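Local coordinates for hypothetical protein TTHA0068 (Thermus thermophilus, PDB 2CWY), which is of unknown function, belonging to the DUF309 family and folding as a small, mainly helical protein, at residues Val42-Ala47 against Leu59-Lys64. Sequence-based numbering, arbitrary orientation.
Sequences VILLAA and LRNLRK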
loop_
_atom_site.group_PDB
_atom_site.type_symbol
_atom_site.label_atom_id
_atom_site.label_comp_id
_atom_site.label_asym_id
_atom_site.label_seq_id
_atom_site.Cartn_x
_atom_site.Cartn_y
_atom_site.Cartn_z
ATOM N N VAL A 42 0.293 -2.170 -1.676
ATOM C CA VAL A 42 -0.083 -0.859 -1.141
ATOM C C VAL A 42 -1.135 -1.051 -0.030
ATOM O O VAL A 42 -1.097 -0.381 1.006
ATOM C CB VAL A 42 -0.668 0.051 -2.252
ATOM C CG1 VAL A 42 -1.175 1.373 -1.648
ATOM C CG2 VAL A 42 0.389 0.325 -3.300
ATOM N N ILE A 43 -2.074 -1.967 -0.259
ATOM C CA ILE A 43 -3.099 -2.261 0.729
ATOM C C ILE A 43 -2.447 -2.742 2.036
ATOM O O ILE A 43 -2.842 -2.320 3.126
ATOM C CB ILE A 43 -4.077 -3.350 0.202
ATOM C CG1 ILE A 43 -5.102 -2.718 -0.749
ATOM C CG2 ILE A 43 -4.761 -4.058 1.371
ATOM C CD1 ILE A 43 -5.951 -3.739 -1.477
ATOM N N LEU A 44 -1.445 -3.612 1.923
ATOM C CA LEU A 44 -0.769 -4.156 3.107
ATOM C C LEU A 44 0.075 -3.110 3.841
ATOM O O LEU A 44 0.244 -3.190 5.056
ATOM C CB LEU A 44 0.091 -5.369 2.705
ATOM C CG LEU A 44 -0.712 -6.618 2.290
ATOM C CD1 LEU A 44 0.177 -7.605 1.505
ATOM C CD2 LEU A 44 -1.265 -7.278 3.548
ATOM N N LEU A 45 0.616 -2.138 3.109
ATOM C CA LEU A 45 1.385 -1.070 3.749
ATOM C C LEU A 45 0.395 -0.206 4.534
ATOM O O LEU A 45 0.655 0.175 5.685
ATOM C CB LEU A 45 2.094 -0.204 2.704
ATOM C CG LEU A 45 3.162 -0.908 1.862
ATOM C CD1 LEU A 45 3.812 0.109 0.930
ATOM C CD2 LEU A 45 4.205 -1.530 2.768
ATOM N N ALA A 46 -0.740 0.111 3.912
ATOM C CA ALA A 46 -1.755 0.910 4.601
ATOM C C ALA A 46 -2.211 0.147 5.854
ATOM O O ALA A 46 -2.327 0.720 6.945
ATOM C CB ALA A 46 -2.954 1.179 3.665
ATOM N N ALA A 47 -2.454 -1.151 5.692
ATOM C CA ALA A 47 -2.903 -1.993 6.802
ATOM C C ALA A 47 -1.893 -2.010 7.947
ATOM O O ALA A 47 -2.275 -2.020 9.120
ATOM C CB ALA A 47 -3.170 -3.428 6.294
ATOM N N LEU A 59 4.705 -5.146 11.390
ATOM C CA LEU A 59 5.755 -5.791 10.606
ATOM C C LEU A 59 5.321 -6.990 9.784
ATOM O O LEU A 59 5.910 -7.251 8.740
ATOM C CB LEU A 59 6.932 -6.195 11.501
ATOM C CG LEU A 59 8.100 -5.207 11.546
ATOM C CD1 LEU A 59 8.751 -5.125 10.180
ATOM C CD2 LEU A 59 7.609 -3.850 11.987
ATOM N N ARG A 60 4.316 -7.728 10.246
ATOM C CA ARG A 60 3.848 -8.884 9.480
ATOM C C ARG A 60 3.271 -8.374 8.150
ATOM O O ARG A 60 3.557 -8.923 7.078
ATOM C CB ARG A 60 2.793 -9.664 10.277
ATOM C CG ARG A 60 2.348 -10.961 9.608
ATOM C CD ARG A 60 1.449 -11.796 10.529
ATOM N NE ARG A 60 1.183 -13.124 9.972
ATOM C CZ ARG A 60 0.437 -14.052 10.567
ATOM N NH1 ARG A 60 -0.125 -13.802 11.745
ATOM N NH2 ARG A 60 0.250 -15.233 9.983
ATOM N N ASN A 61 2.468 -7.315 8.227
ATOM C CA ASN A 61 1.893 -6.704 7.037
ATOM C C ASN A 61 2.996 -6.109 6.146
ATOM O O ASN A 61 2.960 -6.275 4.929
ATOM C CB ASN A 61 0.872 -5.628 7.441
ATOM C CG ASN A 61 -0.486 -6.218 7.818
ATOM O OD1 ASN A 61 -1.338 -5.537 8.403
ATOM N ND2 ASN A 61 -0.694 -7.478 7.478
ATOM N N LEU A 62 3.985 -5.435 6.738
ATOM C CA LEU A 62 5.078 -4.870 5.936
ATOM C C LEU A 62 5.806 -5.989 5.188
ATOM O O LEU A 62 6.114 -5.850 4.000
ATOM C CB LEU A 62 6.087 -4.114 6.811
ATOM C CG LEU A 62 7.343 -3.640 6.076
ATOM C CD1 LEU A 62 6.961 -2.697 4.953
ATOM C CD2 LEU A 62 8.289 -2.962 7.049
ATOM N N ARG A 63 6.071 -7.101 5.881
ATOM C CA ARG A 63 6.752 -8.247 5.274
ATOM C C ARG A 63 5.952 -8.796 4.087
ATOM O O ARG A 63 6.514 -9.088 3.021
ATOM C CB ARG A 63 6.965 -9.373 6.308
ATOM C CG ARG A 63 7.215 -10.749 5.673
ATOM C CD ARG A 63 7.662 -11.813 6.683
ATOM N NE ARG A 63 6.838 -11.867 7.891
ATOM C CZ ARG A 63 5.536 -12.145 7.917
ATOM N NH1 ARG A 63 4.873 -12.400 6.794
ATOM N NH2 ARG A 63 4.897 -12.192 9.083
ATOM N N LYS A 64 4.642 -8.941 4.265
ATOM C CA LYS A 64 3.800 -9.447 3.176
ATOM C C LYS A 64 3.789 -8.457 2.012
ATOM O O LYS A 64 3.809 -8.854 0.841
ATOM C CB LYS A 64 2.384 -9.689 3.689
ATOM C CG LYS A 64 2.331 -10.814 4.714
ATOM C CD LYS A 64 1.023 -10.811 5.478
ATOM C CE LYS A 64 -0.144 -11.147 4.594
ATOM N NZ LYS A 64 -1.406 -11.189 5.406
#
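The flat carboxamide of Asn61 presents one face to helix 33-53, with the CB of Ala47 beneath its oxygen end and the CD2 of Leu44 beneath its nitrogen end. A second flat group, the guanidinium of Arg63, has the Arg60 O of its own helix over one face, offset toward the rim, but its placement is doubtful because it lies too close to the Arg60 side chain. The motif is an antiparallel helical hairpin: helices 33-53 and 59-69 follow one another in the chain, and the segments' axes run at 166° with a closest approach of 8.0 Å. It illustrates how neighbouring helices can pack with no hydrogen bond between the two segments, side chains touching one another and the opposing backbone. At Asn61, CB sits 3.5 Å from Leu44 O, and chi1 (-80°) sets CG beside the backbone N. Its OD1 comes within 3.5 Å of Ala47 CB, and ND2 lies 4.0 Å from Leu44 CD2, a van der Waals contact. An alanine in place of Asn61 would probably open a gap beside the Ala47 methyl and leave Leu44 CD2 without the amide that limits its movement on that side. Leu44 is shared between two partners, its side chain crossing that of Lys64 at about a right angle, with the methyl CD1 3.7 Å from Lys64 CB; Ala65 and Arg68 extend this surface along helix 59-69. On the buried side of the hairpin Leu45 and Leu62 both rest on Leu85 of helix 81-92, which joins the pair to the protein's core. Their CA-CB bonds lead away from the opposing helix, yet the two side chains meet obliquely through their terminal methyls, Leu45 CD2 lying 3.7 Å from Leu62 CD1.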